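Local coordinates for protein uricase (Arthrobacter globiformis, PDB 2YZE) that catalyses the oxidation of uric acid by molecular oxygen to 5-hydroxyisourate, which is further processed to (S)-allantoin, at residues 159-164 with 217-222; 20-25 with 65-70; 244-249 with 276-281. All coordinates share one frame; numbering follows the deposited sequence.

Interaction 1: residues 159-164 with 217-222; sequences TGSEFH and THSLAL. With NOB ((dihydroxyboranyloxy-hydroxy-boranyl)oxylithium), chain I.
S161 and S219 form a single backbone bridge between two loops, 159-164 and 217-222, held by a hydrogen bond from E162 N to S219 O (2.7 Å) and a longer one from S219 N to G160 O (3.3 Å). G160 adopts backbone angles at which a CB would be jammed against the preceding carbonyl, so the acceptor of the second bond calls for glycine. On the outer flank E162 reaches along the contact as an extended chain, its CG lying beside its own backbone N (chi1 -54°), and each carboxylate oxygen takes one histidine. H218 NE2 donates to E162 OE2 at a very short 2.5 Å, the ring turned 72° from the carboxylate plane. H164 NE2, with its partner in the ring plane, meets E162 OE1 (2.8 Å) from above the carboxylate. L220 CD2 lies alongside, 4.1 Å from E162 CD. On the inner flank, water 1 joins S161 OG, S219 OG and E162 O, while R180 bonds S161 OG and T225 bonds S219 OG. The F163 ring offers its edge to L220 O and one face to the bound boron group, whose OB2 lies over the ring centre, as the urate-binding role of F163 would suggest. L222 N donates to OB3 of the same group (3.0 Å). The loops thus set an aromatic face and a backbone N-H round one ligand, and two histidines on one carboxylate would probably favour its charged form.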
loop_
_atom_site.group_PDB
_atom_site.type_symbol
_atom_site.label_atom_id
_atom_site.label_comp_id
_atom_site.label_asym_id
_atom_site.label_seq_id
_atom_site.Cartn_x
_atom_site.Cartn_y
_atom_site.Cartn_z
ATOM N N THR A 159 -10.611 -27.944 -1.076
ATOM C CA THR A 159 -11.871 -28.685 -1.041
ATOM C C THR A 159 -12.238 -28.895 0.430
ATOM O O THR A 159 -11.510 -28.453 1.320
ATOM C CB THR A 159 -11.764 -30.054 -1.794
ATOM O OG1 THR A 159 -13.081 -30.572 -2.024
ATOM C CG2 THR A 159 -10.962 -31.079 -0.983
ATOM N N GLY A 160 -13.363 -29.547 0.701
ATOM C CA GLY A 160 -13.749 -29.748 2.088
ATOM C C GLY A 160 -14.411 -28.500 2.648
ATOM O O GLY A 160 -14.245 -28.143 3.823
ATOM N N SER A 161 -15.147 -27.816 1.783
ATOM C CA SER A 161 -15.868 -26.614 2.156
ATOM C C SER A 161 -17.156 -26.573 1.349
ATOM O O SER A 161 -17.144 -26.769 0.135
ATOM C CB SER A 161 -15.031 -25.370 1.863
ATOM O OG SER A 161 -15.801 -24.195 2.049
ATOM N N GLU A 162 -18.264 -26.331 2.037
ATOM C CA GLU A 162 -19.573 -26.265 1.402
ATOM C C GLU A 162 -20.308 -25.027 1.883
ATOM O O GLU A 162 -19.901 -24.376 2.851
ATOM C CB GLU A 162 -20.419 -27.481 1.788
ATOM C CG GLU A 162 -19.777 -28.816 1.536
ATOM C CD GLU A 162 -20.657 -29.974 1.984
ATOM O OE1 GLU A 162 -21.882 -29.928 1.741
ATOM O OE2 GLU A 162 -20.123 -30.935 2.571
ATOM N N PHE A 163 -21.388 -24.698 1.185
ATOM C CA PHE A 163 -22.243 -23.584 1.568
ATOM C C PHE A 163 -23.586 -23.761 0.891
ATOM O O PHE A 163 -23.742 -23.498 -0.302
ATOM C CB PHE A 163 -21.657 -22.225 1.196
ATOM C CG PHE A 163 -22.387 -21.075 1.841
ATOM C CD1 PHE A 163 -22.548 -21.034 3.227
ATOM C CD2 PHE A 163 -22.951 -20.063 1.076
ATOM C CE1 PHE A 163 -23.270 -19.996 3.842
ATOM C CE2 PHE A 163 -23.670 -19.027 1.677
ATOM C CZ PHE A 163 -23.829 -18.996 3.067
ATOM N N HIS A 164 -24.551 -24.225 1.673
ATOM C CA HIS A 164 -25.894 -24.468 1.183
ATOM C C HIS A 164 -26.885 -24.316 2.327
ATOM O O HIS A 164 -26.493 -24.179 3.489
ATOM C CB HIS A 164 -25.967 -25.880 0.586
ATOM C CG HIS A 164 -25.373 -26.939 1.464
ATOM N ND1 HIS A 164 -25.982 -27.378 2.621
ATOM C CD2 HIS A 164 -24.213 -27.631 1.364
ATOM C CE1 HIS A 164 -25.223 -28.296 3.195
ATOM N NE2 HIS A 164 -24.143 -28.467 2.452
ATOM N N THR A 217 -11.512 -28.867 9.900
ATOM C CA THR A 217 -12.958 -28.711 10.031
ATOM C C THR A 217 -13.626 -28.800 8.662
ATOM O O THR A 217 -13.300 -28.027 7.762
ATOM C CB THR A 217 -13.323 -27.342 10.649
ATOM O OG1 THR A 217 -12.791 -27.256 11.974
ATOM C CG2 THR A 217 -14.839 -27.161 10.697
ATOM N N HIS A 218 -14.536 -29.756 8.486
ATOM C CA HIS A 218 -15.254 -29.848 7.218
ATOM C C HIS A 218 -16.227 -28.682 7.312
ATOM O O HIS A 218 -17.242 -28.762 8.003
ATOM C CB HIS A 218 -16.035 -31.156 7.098
ATOM C CG HIS A 218 -16.774 -31.283 5.804
ATOM N ND1 HIS A 218 -16.140 -31.545 4.609
ATOM C CD2 HIS A 218 -18.084 -31.113 5.505
ATOM C CE1 HIS A 218 -17.026 -31.530 3.629
ATOM N NE2 HIS A 218 -18.214 -31.271 4.147
ATOM N N SER A 219 -15.908 -27.601 6.611
ATOM C CA SER A 219 -16.691 -26.374 6.669
ATOM C C SER A 219 -18.013 -26.316 5.918
ATOM O O SER A 219 -18.073 -26.581 4.719
ATOM C CB SER A 219 -15.816 -25.202 6.218
ATOM O OG SER A 219 -16.506 -23.979 6.368
ATOM N N LEU A 220 -19.068 -25.961 6.647
ATOM C CA LEU A 220 -20.401 -25.814 6.072
ATOM C C LEU A 220 -20.680 -24.323 5.986
ATOM O O LEU A 220 -21.686 -23.893 5.430
ATOM C CB LEU A 220 -21.451 -26.487 6.958
ATOM C CG LEU A 220 -21.282 -27.993 7.154
ATOM C CD1 LEU A 220 -22.411 -28.530 8.033
ATOM C CD2 LEU A 220 -21.293 -28.683 5.790
ATOM N N ALA A 221 -19.767 -23.538 6.554
ATOM C CA ALA A 221 -19.866 -22.084 6.556
ATOM C C ALA A 221 -18.606 -21.527 7.214
ATOM O O ALA A 221 -18.026 -22.159 8.091
ATOM C CB ALA A 221 -21.092 -21.641 7.329
ATOM N N LEU A 222 -18.178 -20.350 6.783
ATOM C CA LEU A 222 -16.989 -19.738 7.366
ATOM C C LEU A 222 -17.261 -19.503 8.850
ATOM O O LEU A 222 -16.350 -19.586 9.679
ATOM C CB LEU A 222 -16.682 -18.402 6.690
ATOM C CG LEU A 222 -15.212 -18.071 6.402
ATOM C CD1 LEU A 222 -15.071 -16.568 6.285
ATOM C CD2 LEU A 222 -14.297 -18.607 7.496
HETATM B B1 NOB I . -20.537 -17.693 4.041
HETATM B B2 NOB I . -20.156 -16.382 1.840
HETATM O OB1 NOB I . -21.448 -16.756 4.888
HETATM O OB2 NOB I . -20.150 -17.830 2.532
HETATM O OB3 NOB I . -19.645 -18.816 4.638
HETATM O OB4 NOB I . -19.180 -15.146 2.076
HETATM O OB5 NOB I . -21.386 -16.147 0.874
HETATM LI LI NOB I . -22.313 -15.940 2.630
HETATM O O HOH W 1 -17.505 -23.454 3.917
HETATM O O HOH W 2 -23.410 -25.576 3.937
#

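Interaction 2: residues 20-25 with 65-70; sequences YGKAEV and VATDTQ. With NOB ((dihydroxyboranyloxy-hydroxy-boranyl)oxylithium), chain L.
Y20 lays its ring edge against V65 and T67, where strand 13-31 of the tunnelling fold (T-fold) sheet meets the start of helix 67-78. Its hydroxyl donates to V65 O at 2.6 Å, tilted 27° from the carbonyl plane, and CD2 meets T67 CG2. The amide of Q70 stands almost upright to the ring and sends a weak bond from NE2 to the same V65 O, while S46 bonds its OE1. A phenylalanine in place of Y20 lacks the hydroxyl and would probably leave V65 O gripped by little beyond the weak Q70 amide bond. G21 lets the amide lie flush with the strand: a CB there would clash with Q70 OE1, which sits 3.6 Å from G21 CA. K22 shows how a strand residue serves a site at the helix start. Bent at chi2 (73°) and chi3 (84°), its chain runs over T67 O, with CE 3.2 Å from that oxygen, and brings NZ round to T67 OG1 at 2.9 Å. The two residues probably act in a charge relay with H251, and K22 packs against H251 of a second subunit, so the pocket is shared across the interface. Water 3 links K22 NZ to D68 OD1, which also forms a salt bridge with K71. T67 OG1, accepting from K22 NZ, donates in turn to OB4 of the bound boron group, 2.7 Å away.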
loop_
_atom_site.group_PDB
_atom_site.type_symbol
_atom_site.label_atom_id
_atom_site.label_comp_id
_atom_site.label_asym_id
_atom_site.label_seq_id
_atom_site.Cartn_x
_atom_site.Cartn_y
_atom_site.Cartn_z
ATOM N N TYR A 20 -2.267 10.068 23.920
ATOM C CA TYR A 20 -1.290 10.569 22.972
ATOM C C TYR A 20 0.049 9.899 23.250
ATOM O O TYR A 20 0.312 9.440 24.368
ATOM C CB TYR A 20 -1.131 12.086 23.120
ATOM C CG TYR A 20 -0.201 12.450 24.248
ATOM C CD1 TYR A 20 -0.597 12.307 25.576
ATOM C CD2 TYR A 20 1.116 12.833 23.988
ATOM C CE1 TYR A 20 0.298 12.525 26.622
ATOM C CE2 TYR A 20 2.018 13.053 25.022
ATOM C CZ TYR A 20 1.605 12.893 26.335
ATOM O OH TYR A 20 2.512 13.060 27.355
ATOM N N GLY A 21 0.898 9.859 22.231
ATOM C CA GLY A 21 2.205 9.256 22.394
ATOM C C GLY A 21 2.913 9.128 21.061
ATOM O O GLY A 21 2.539 9.784 20.082
ATOM N N LYS A 22 3.935 8.284 21.017
ATOM C CA LYS A 22 4.679 8.086 19.783
ATOM C C LYS A 22 4.241 6.776 19.169
ATOM O O LYS A 22 4.204 5.741 19.844
ATOM C CB LYS A 22 6.188 8.041 20.049
ATOM C CG LYS A 22 7.024 8.079 18.778
ATOM C CD LYS A 22 7.021 9.477 18.146
ATOM C CE LYS A 22 8.078 10.370 18.794
ATOM N NZ LYS A 22 7.986 11.794 18.343
ATOM N N ALA A 23 3.915 6.814 17.886
ATOM C CA ALA A 23 3.486 5.605 17.203
ATOM C C ALA A 23 4.523 5.096 16.212
ATOM O O ALA A 23 5.312 5.865 15.649
ATOM C CB ALA A 23 2.161 5.849 16.487
ATOM N N GLU A 24 4.518 3.782 16.027
ATOM C CA GLU A 24 5.400 3.104 15.091
ATOM C C GLU A 24 6.891 3.397 15.205
ATOM O O GLU A 24 7.533 3.860 14.253
ATOM C CB GLU A 24 4.907 3.358 13.666
ATOM C CG GLU A 24 3.461 2.883 13.475
ATOM C CD GLU A 24 3.114 2.609 12.029
ATOM O OE1 GLU A 24 2.305 3.364 11.453
ATOM O OE2 GLU A 24 3.660 1.631 11.469
ATOM N N VAL A 25 7.430 3.119 16.386
ATOM C CA VAL A 25 8.851 3.285 16.654
ATOM C C VAL A 25 9.440 1.937 16.240
ATOM O O VAL A 25 9.204 0.920 16.897
ATOM C CB VAL A 25 9.105 3.534 18.159
ATOM C CG1 VAL A 25 10.609 3.571 18.447
ATOM C CG2 VAL A 25 8.451 4.849 18.580
ATOM N N VAL A 65 4.420 14.550 28.795
ATOM C CA VAL A 65 5.673 13.837 28.618
ATOM C C VAL A 65 5.785 13.762 27.094
ATOM O O VAL A 65 4.948 13.143 26.434
ATOM C CB VAL A 65 5.587 12.416 29.212
ATOM C CG1 VAL A 65 6.828 11.621 28.848
ATOM C CG2 VAL A 65 5.445 12.499 30.731
ATOM N N ALA A 66 6.801 14.416 26.541
ATOM C CA ALA A 66 6.999 14.471 25.097
ATOM C C ALA A 66 6.915 13.121 24.386
ATOM O O ALA A 66 7.377 12.105 24.909
ATOM C CB ALA A 66 8.335 15.137 24.789
ATOM N N THR A 67 6.317 13.108 23.196
ATOM C CA THR A 67 6.227 11.861 22.439
ATOM C C THR A 67 7.666 11.460 22.106
ATOM O O THR A 67 7.988 10.283 22.010
ATOM C CB THR A 67 5.397 12.026 21.122
ATOM O OG1 THR A 67 6.062 12.927 20.233
ATOM C CG2 THR A 67 4.002 12.584 21.428
ATOM N N ASP A 68 8.538 12.453 21.952
ATOM C CA ASP A 68 9.945 12.195 21.644
ATOM C C ASP A 68 10.601 11.463 22.814
ATOM O O ASP A 68 11.467 10.601 22.624
ATOM C CB ASP A 68 10.683 13.516 21.392
ATOM C CG ASP A 68 12.117 13.308 20.933
ATOM O OD1 ASP A 68 12.325 12.987 19.745
ATOM O OD2 ASP A 68 13.038 13.453 21.763
ATOM N N THR A 69 10.185 11.818 24.027
ATOM C CA THR A 69 10.719 11.205 25.234
ATOM C C THR A 69 10.263 9.760 25.314
ATOM O O THR A 69 11.027 8.877 25.715
ATOM C CB THR A 69 10.249 11.955 26.503
ATOM O OG1 THR A 69 10.778 13.285 26.493
ATOM C CG2 THR A 69 10.724 11.237 27.758
ATOM N N GLN A 70 9.012 9.521 24.933
ATOM C CA GLN A 70 8.474 8.174 24.961
ATOM C C GLN A 70 9.276 7.312 23.998
ATOM O O GLN A 70 9.616 6.173 24.312
ATOM C CB GLN A 70 6.986 8.189 24.595
ATOM C CG GLN A 70 6.144 8.908 25.649
ATOM C CD GLN A 70 4.660 8.910 25.337
ATOM O OE1 GLN A 70 4.063 7.860 25.087
ATOM N NE2 GLN A 70 4.052 10.094 25.364
HETATM B B1 NOB L . 3.234 17.479 20.904
HETATM B B2 NOB L . 5.250 16.148 19.917
HETATM O OB1 NOB L . 2.631 16.556 22.015
HETATM O OB2 NOB L . 4.589 17.591 20.122
HETATM O OB3 NOB L . 2.452 18.629 20.205
HETATM O OB4 NOB L . 4.757 14.934 19.023
HETATM O OB5 NOB L . 6.520 15.900 20.834
HETATM LI LI NOB L . 5.097 15.821 22.235
HETATM O O HOH W 3 10.239 13.272 17.899
#

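Interaction 3: residues 244-249 with 276-281; sequences KMSLPN and YGLIEA. With NOB ((dihydroxyboranyloxy-hydroxy-boranyl)oxylithium), chain I.
S246 OG donates to E280 OE1 at 2.7 Å, on the anti side and 35° out of the carboxylate plane, across a non-hydrogen-bonded pair of two antiparallel strands in the sheet of this tunnelling fold. At one end of the ladder N249 N donates to G277 O at 2.6 Å, though from 40° above the carbonyl plane, and the returning bond from G277 N is weak. In the middle L247 and I279 exchange a pair of hydrogen bonds, L247 N to I279 O (2.8 Å) and I279 N to L247 O (2.9 Å), and M245 and A281 make the same double link at the other end. E280 OE2 turns to Q19 of a second subunit, with which strand 276-285 continues the sheet. On the face of S246 and E280, L278 CD1 comes up to S246 OG, and P248 CB rests 3.6 Å from Y276 CD2, adding an apolar touch beside the interface. Y276 sends its hydroxyl on to E24 of that second subunit. M245, L247, I279 and A281 point to the other face, where M226 of helix 222-236 packs across all four. N249 shares this face, yet its end swings away from the strand partner: with CG anti to the backbone N (chi1 -167°), the amide is carried to the ligand. The absence of a side chain on G277 matters here, since a CB would press on N249 CB and clash with OB4 of the bound boron group. N249, which probably binds urate, reaches that same oxygen through ND2 in a weak bond of 2.9 Å.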
loop_
_atom_site.group_PDB
_atom_site.type_symbol
_atom_site.label_atom_id
_atom_site.label_comp_id
_atom_site.label_asym_id
_atom_site.label_seq_id
_atom_site.Cartn_x
_atom_site.Cartn_y
_atom_site.Cartn_z
ATOM N N LYS A 244 -11.109 -13.068 19.553
ATOM C CA LYS A 244 -11.905 -12.419 18.527
ATOM C C LYS A 244 -11.255 -12.670 17.187
ATOM O O LYS A 244 -10.027 -12.631 17.064
ATOM C CB LYS A 244 -12.001 -10.915 18.776
ATOM C CG LYS A 244 -12.704 -10.549 20.070
ATOM C CD LYS A 244 -12.984 -9.061 20.132
ATOM C CE LYS A 244 -13.908 -8.724 21.287
ATOM N NZ LYS A 244 -14.266 -7.282 21.262
ATOM N N MET A 245 -12.078 -12.942 16.183
ATOM C CA MET A 245 -11.557 -13.188 14.849
ATOM C C MET A 245 -12.300 -12.367 13.802
ATOM O O MET A 245 -13.505 -12.113 13.925
ATOM C CB MET A 245 -11.648 -14.681 14.521
ATOM C CG MET A 245 -10.703 -15.542 15.349
ATOM S SD MET A 245 -10.923 -17.313 15.064
ATOM C CE MET A 245 -12.136 -17.671 16.291
ATOM N N SER A 246 -11.556 -11.950 12.781
ATOM C CA SER A 246 -12.076 -11.166 11.670
ATOM C C SER A 246 -11.545 -11.896 10.444
ATOM O O SER A 246 -10.364 -11.765 10.090
ATOM C CB SER A 246 -11.532 -9.738 11.724
ATOM O OG SER A 246 -12.069 -8.950 10.675
ATOM N N LEU A 247 -12.419 -12.676 9.812
ATOM C CA LEU A 247 -12.031 -13.485 8.665
ATOM C C LEU A 247 -12.692 -13.116 7.346
ATOM O O LEU A 247 -13.907 -13.231 7.196
ATOM C CB LEU A 247 -12.326 -14.960 8.962
ATOM C CG LEU A 247 -11.728 -15.538 10.248
ATOM C CD1 LEU A 247 -12.139 -16.988 10.394
ATOM C CD2 LEU A 247 -10.209 -15.415 10.207
ATOM N N PRO A 248 -11.898 -12.658 6.370
ATOM C CA PRO A 248 -12.486 -12.304 5.078
ATOM C C PRO A 248 -12.706 -13.584 4.279
ATOM O O PRO A 248 -11.960 -14.553 4.432
ATOM C CB PRO A 248 -11.418 -11.417 4.446
ATOM C CG PRO A 248 -10.145 -12.013 4.977
ATOM C CD PRO A 248 -10.490 -12.221 6.443
ATOM N N ASN A 249 -13.748 -13.616 3.460
ATOM C CA ASN A 249 -13.979 -14.790 2.633
ATOM C C ASN A 249 -13.460 -14.337 1.279
ATOM O O ASN A 249 -14.183 -13.702 0.508
ATOM C CB ASN A 249 -15.466 -15.134 2.549
ATOM C CG ASN A 249 -15.707 -16.522 1.974
ATOM O OD1 ASN A 249 -14.785 -17.161 1.461
ATOM N ND2 ASN A 249 -16.949 -16.995 2.056
ATOM N N TYR A 276 -15.474 -8.820 -0.716
ATOM C CA TYR A 276 -15.189 -10.081 -0.049
ATOM C C TYR A 276 -16.100 -10.228 1.156
ATOM O O TYR A 276 -16.509 -9.239 1.759
ATOM C CB TYR A 276 -13.725 -10.144 0.415
ATOM C CG TYR A 276 -13.272 -8.927 1.198
ATOM C CD1 TYR A 276 -12.859 -7.771 0.535
ATOM C CD2 TYR A 276 -13.283 -8.917 2.598
ATOM C CE1 TYR A 276 -12.466 -6.631 1.236
ATOM C CE2 TYR A 276 -12.889 -7.771 3.316
ATOM C CZ TYR A 276 -12.484 -6.634 2.620
ATOM O OH TYR A 276 -12.108 -5.494 3.285
ATOM N N GLY A 277 -16.436 -11.462 1.498
ATOM C CA GLY A 277 -17.261 -11.654 2.670
ATOM C C GLY A 277 -16.377 -11.320 3.861
ATOM O O GLY A 277 -15.159 -11.505 3.810
ATOM N N LEU A 278 -16.968 -10.787 4.918
ATOM C CA LEU A 278 -16.204 -10.471 6.120
ATOM C C LEU A 278 -16.989 -11.061 7.272
ATOM O O LEU A 278 -18.063 -10.565 7.615
ATOM C CB LEU A 278 -16.059 -8.964 6.302
ATOM C CG LEU A 278 -15.250 -8.523 7.527
ATOM C CD1 LEU A 278 -13.861 -9.178 7.517
ATOM C CD2 LEU A 278 -15.130 -7.007 7.524
ATOM N N ILE A 279 -16.464 -12.142 7.843
ATOM C CA ILE A 279 -17.127 -12.827 8.951
ATOM C C ILE A 279 -16.337 -12.582 10.233
ATOM O O ILE A 279 -15.132 -12.839 10.283
ATOM C CB ILE A 279 -17.230 -14.351 8.664
ATOM C CG1 ILE A 279 -18.349 -14.630 7.653
ATOM C CG2 ILE A 279 -17.535 -15.107 9.942
ATOM C CD1 ILE A 279 -18.196 -13.949 6.306
ATOM N N GLU A 280 -17.012 -12.076 11.263
ATOM C CA GLU A 280 -16.341 -11.773 12.523
ATOM C C GLU A 280 -17.109 -12.275 13.738
ATOM O O GLU A 280 -18.343 -12.273 13.757
ATOM C CB GLU A 280 -16.130 -10.261 12.639
ATOM C CG GLU A 280 -15.800 -9.597 11.305
ATOM C CD GLU A 280 -15.424 -8.137 11.448
ATOM O OE1 GLU A 280 -14.247 -7.855 11.752
ATOM O OE2 GLU A 280 -16.307 -7.275 11.264
ATOM N N ALA A 281 -16.379 -12.706 14.760
ATOM C CA ALA A 281 -17.030 -13.204 15.959
ATOM C C ALA A 281 -16.103 -13.269 17.160
ATOM O O ALA A 281 -14.878 -13.283 17.027
ATOM C CB ALA A 281 -17.623 -14.577 15.702
HETATM B B1 NOB I . -20.537 -17.693 4.041
HETATM B B2 NOB I . -20.156 -16.382 1.840
HETATM O OB1 NOB I . -21.448 -16.756 4.888
HETATM O OB2 NOB I . -20.150 -17.830 2.532
HETATM O OB3 NOB I . -19.645 -18.816 4.638
HETATM O OB4 NOB I . -19.180 -15.146 2.076
HETATM O OB5 NOB I . -21.386 -16.147 0.874
HETATM LI LI NOB I . -22.313 -15.940 2.630
#

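In the fold
Interactions 1 and 3 are neighbours, their centres about 15 Å apart, joined where L222 CD1 packs on L247 and N249, and both reach the same bound group. Interaction 2 lies about 46 Å from interaction 1 between centres, on the far side of the chain, yet its copy in a second subunit brings T67 to that same group, so this enzyme's pocket is built from two chains. Interactions 2 and 3 both reach one antiparallel sheet; interaction 1 joins two loops beside it. Interaction 2 is buried; the others are partly buried. Chemistry follows place: two backbone bonds and one histidine-carboxylate pair between loops in 1, hydroxyl and amine at a helix start in 2, regular backbone ladder in 3.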